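Local coordinates for transcriptional regulator KdgR (Pseudomonas aeruginosa, PDB 5Y6I), which probably acts as a DNA-binding transcription factor of the IclR family, with a helix-turn-helix domain and a GAF-like C-terminal domain, at residues T111-V116 against T228-A233; S149-V154 against A211-V216. One frame throughout, in Å; residues are numbered along the deposited sequence.

Contact 1: residues T111-V116 against T228-A233; sequences TCFLAV and TVVGPA
Phe113 and Thr228 form an antiparallel hydrogen-bonded pair, and most of the polar contact runs through their backbones. Phe113 N donates to Thr228 O at 2.9 Å, with an N-H...O angle of 153°. The return bond, Thr228 N to Phe113 O, is weak at 3.1 Å. The Thr228 hydroxyl also appears to donate to Phe113 O, but OG1 is crowded against the ring and its position is doubtful. Thr228 O additionally receives a CA-H...O contact from Cys112. These bonds join strands 111-118 and 223-232, neighbours inside the five-stranded antiparallel sheet (order 2-1-5-4-3) of the IclR C-terminal domain, a GAF-type fold. Further along, Val230 N reaches Thr111 O at 2.9 Å, a bond bent to 131° at the hydrogen. Thr111 OG1 finds its partners elsewhere, in Ala130 N and Val136 O. On the sheet face shared by Phe113, Thr228 and Val230, Phe113 CG lies between its backbone N and carbonyl carbon (chi1 57°), and Thr228 CB sits over the phenyl ring in a CH-pi contact, 3.5 Å from its centroid, while Val230 CG1 meets CE2 at the ring edge. On the other face Cys112 SG packs on Val229 CG2 (3.6 Å), beneath helix 93-108.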
# COMPACT_ATOMS: atom_id res chain seq x y z
N THR A 111 8.25 -1.36 28.75
CA THR A 111 6.97 -1.55 28.07
C THR A 111 7.00 -0.83 26.72
O THR A 111 7.23 0.38 26.66
CB THR A 111 5.83 -1.04 28.95
OG1 THR A 111 5.86 -1.76 30.19
CG2 THR A 111 4.48 -1.31 28.29
N CYS A 112 6.78 -1.59 25.64
CA CYS A 112 6.66 -1.05 24.29
C CYS A 112 5.23 -1.24 23.80
O CYS A 112 4.58 -2.23 24.15
CB CYS A 112 7.62 -1.73 23.30
SG CYS A 112 9.32 -1.88 23.91
N PHE A 113 4.74 -0.28 23.01
CA PHE A 113 3.38 -0.36 22.49
C PHE A 113 3.32 0.11 21.04
O PHE A 113 4.19 0.84 20.55
CB PHE A 113 2.38 0.43 23.37
CG PHE A 113 2.70 1.91 23.55
CD1 PHE A 113 2.04 2.88 22.81
CD2 PHE A 113 3.58 2.33 24.54
CE1 PHE A 113 2.30 4.25 23.03
CE2 PHE A 113 3.85 3.68 24.77
CZ PHE A 113 3.21 4.64 24.01
N LEU A 114 2.28 -0.35 20.35
CA LEU A 114 2.00 0.07 18.98
C LEU A 114 0.69 0.85 18.97
O LEU A 114 -0.31 0.42 19.56
CB LEU A 114 1.91 -1.13 18.04
CG LEU A 114 1.98 -0.82 16.53
CD1 LEU A 114 3.39 -0.44 16.12
CD2 LEU A 114 1.50 -2.02 15.74
N ALA A 115 0.72 2.01 18.32
CA ALA A 115 -0.46 2.83 18.14
C ALA A 115 -0.66 3.10 16.66
O ALA A 115 0.31 3.21 15.90
CB ALA A 115 -0.34 4.16 18.88
N VAL A 116 -1.93 3.19 16.26
CA VAL A 116 -2.33 3.60 14.92
C VAL A 116 -3.24 4.82 15.04
O VAL A 116 -3.67 5.19 16.13
CB VAL A 116 -3.04 2.48 14.15
CG1 VAL A 116 -2.17 1.19 14.11
CG2 VAL A 116 -4.43 2.22 14.78
N THR A 228 6.68 2.64 20.39
CA THR A 228 6.92 3.55 21.50
C THR A 228 7.36 2.78 22.73
O THR A 228 6.74 1.77 23.09
CB THR A 228 5.63 4.28 21.81
OG1 THR A 228 4.58 3.33 21.64
CG2 THR A 228 5.38 5.39 20.86
N VAL A 229 8.40 3.28 23.40
CA VAL A 229 8.93 2.69 24.62
C VAL A 229 8.64 3.64 25.78
O VAL A 229 8.66 4.86 25.63
CB VAL A 229 10.45 2.43 24.49
CG1 VAL A 229 11.04 1.94 25.82
CG2 VAL A 229 10.72 1.44 23.36
N VAL A 230 8.38 3.07 26.95
CA VAL A 230 7.88 3.90 28.04
C VAL A 230 8.27 3.29 29.38
O VAL A 230 8.41 2.07 29.51
CB VAL A 230 6.36 4.10 27.87
CG1 VAL A 230 5.64 2.77 27.91
CG2 VAL A 230 5.80 5.09 28.89
N GLY A 231 8.48 4.16 30.38
CA GLY A 231 8.99 3.77 31.67
C GLY A 231 9.45 4.96 32.50
O GLY A 231 9.97 5.94 31.99
N PRO A 232 9.28 4.87 33.83
CA PRO A 232 9.66 5.99 34.70
C PRO A 232 11.15 6.33 34.64
O PRO A 232 11.99 5.50 34.29
CB PRO A 232 9.25 5.51 36.10
CG PRO A 232 8.24 4.45 35.87
CD PRO A 232 8.69 3.76 34.59
N ALA A 233 11.46 7.57 35.08
CA ALA A 233 12.76 8.20 34.84
C ALA A 233 13.92 7.40 35.42
O ALA A 233 15.01 7.36 34.81
CB ALA A 233 12.77 9.62 35.42

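Contact 2: residues S149-V154 against A211-V216; sequences SSTGLV and ALSAPV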
# COMPACT_ATOMS: atom_id res chain seq x y z
N SER A 149 1.67 13.65 24.36
CA SER A 149 2.36 12.37 24.39
C SER A 149 3.40 12.30 23.27
O SER A 149 3.36 13.06 22.31
CB SER A 149 1.38 11.19 24.27
OG SER A 149 0.61 11.28 23.10
N SER A 150 4.33 11.35 23.40
CA SER A 150 5.36 11.17 22.38
C SER A 150 4.78 10.48 21.15
O SER A 150 5.21 10.74 20.03
CB SER A 150 6.52 10.36 22.94
OG SER A 150 6.04 9.14 23.51
N THR A 151 3.82 9.59 21.37
CA THR A 151 3.10 8.96 20.29
C THR A 151 2.31 9.98 19.47
O THR A 151 2.27 9.90 18.23
CB THR A 151 2.17 7.91 20.89
OG1 THR A 151 2.90 7.10 21.82
CG2 THR A 151 1.58 7.04 19.83
N GLY A 152 1.69 10.94 20.14
CA GLY A 152 0.92 11.95 19.44
C GLY A 152 1.78 12.91 18.67
O GLY A 152 1.37 13.42 17.62
N LEU A 153 3.00 13.18 19.16
CA LEU A 153 3.87 14.12 18.46
C LEU A 153 4.43 13.52 17.17
O LEU A 153 4.53 14.22 16.16
CB LEU A 153 5.00 14.59 19.38
CG LEU A 153 4.57 15.41 20.60
CD1 LEU A 153 5.63 16.43 21.01
CD2 LEU A 153 3.27 16.12 20.34
N VAL A 154 4.79 12.24 17.18
CA VAL A 154 5.27 11.63 15.95
C VAL A 154 4.18 11.66 14.88
O VAL A 154 4.42 12.07 13.74
CB VAL A 154 5.77 10.19 16.19
CG1 VAL A 154 6.19 9.57 14.81
CG2 VAL A 154 6.93 10.18 17.18
N ALA A 211 8.81 8.54 27.74
CA ALA A 211 8.47 7.75 26.57
C ALA A 211 9.44 8.05 25.43
O ALA A 211 10.21 9.01 25.47
CB ALA A 211 7.03 7.99 26.12
N LEU A 212 9.39 7.19 24.42
CA LEU A 212 10.21 7.33 23.23
C LEU A 212 9.38 6.75 22.10
O LEU A 212 8.73 5.72 22.28
CB LEU A 212 11.54 6.60 23.38
CG LEU A 212 12.66 6.93 22.40
CD1 LEU A 212 13.30 8.26 22.81
CD2 LEU A 212 13.69 5.81 22.37
N SER A 213 9.40 7.42 20.94
CA SER A 213 8.47 7.11 19.86
C SER A 213 9.13 7.27 18.51
O SER A 213 9.83 8.26 18.27
CB SER A 213 7.26 8.02 19.91
OG SER A 213 6.63 7.95 21.17
N ALA A 214 8.85 6.32 17.61
CA ALA A 214 9.29 6.34 16.23
C ALA A 214 8.16 5.86 15.34
O ALA A 214 7.30 5.08 15.78
CB ALA A 214 10.52 5.45 16.01
N PRO A 215 8.12 6.31 14.09
CA PRO A 215 7.05 5.92 13.18
C PRO A 215 7.38 4.70 12.34
O PRO A 215 8.55 4.41 12.03
CB PRO A 215 6.90 7.15 12.28
CG PRO A 215 8.31 7.71 12.22
CD PRO A 215 8.90 7.46 13.59
N VAL A 216 6.31 4.01 11.93
CA VAL A 216 6.38 2.84 11.05
C VAL A 216 5.63 3.14 9.75
O VAL A 216 4.48 3.60 9.78
CB VAL A 216 5.79 1.59 11.74
CG1 VAL A 216 5.89 0.39 10.82
CG2 VAL A 216 6.47 1.35 13.12
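Val154 lays its two methyls on different residues of strand 209-217. CG1, anti to the backbone N (chi1 176°), rests on the pyrrolidine ring of Pro215, 3.6 Å from its CB and equally near CD, the two side chains crossing at about a right angle. CG2 meets Ser213 CB at 3.5 Å. One turn earlier in the helix, Ser150 OG turns between its own backbone N and carbonyl carbon (chi1 53°), where it touches the methyl of Ala211 and faces the hydroxyl of Ser213. The two oxygens, Ser150 OG and Ser213 OG, lie 2.7 Å apart as a hydrogen bond in which either could donate, although the position of Ser213 OG is less certain. Segment 150-154 runs at 29° to the strand, with the axes 7.5 Å apart; Ser150 and Val154, one turn apart, both point toward it. Ser149 is the N-cap: its OG accepts from Gly152 N at 3.2 Å and is also hydrogen-bonded to Pro145 O. The contact seats the start of helix 150-158 on one face of the GAF-like sheet, while Leu212 and Ala214 turn to the other face and helix 244-258. The contact joins uncharged hydroxyls and methyls, with no charged side chain in either segment; the one probable serine-serine bond accounts for only one of the two hydroxyl protons, and Val154 on Pro215 supplies the apolar part.

How the contacts relate
Both contacts are buried and belong to the same C-terminal domain, their centres 9 Å apart, and contact 2 is nested in the chain loop that contact 1 closes. They share one sheet: strands 223-232 and 209-217 are neighbours, probably joined by a bond from Val229 N to Leu212 O. Contact 1 builds the sheet from strand to strand, chiefly with backbone hydrogen bonds; contact 2 places a helix on its face, chiefly through side chains. Thr151 lies where they meet, packing against Phe113 and Thr228 of contact 1. The opposite face of the sheet, carrying Cys112, Val229, Leu212 and Ala214, is covered by helices 93-108 and 244-258.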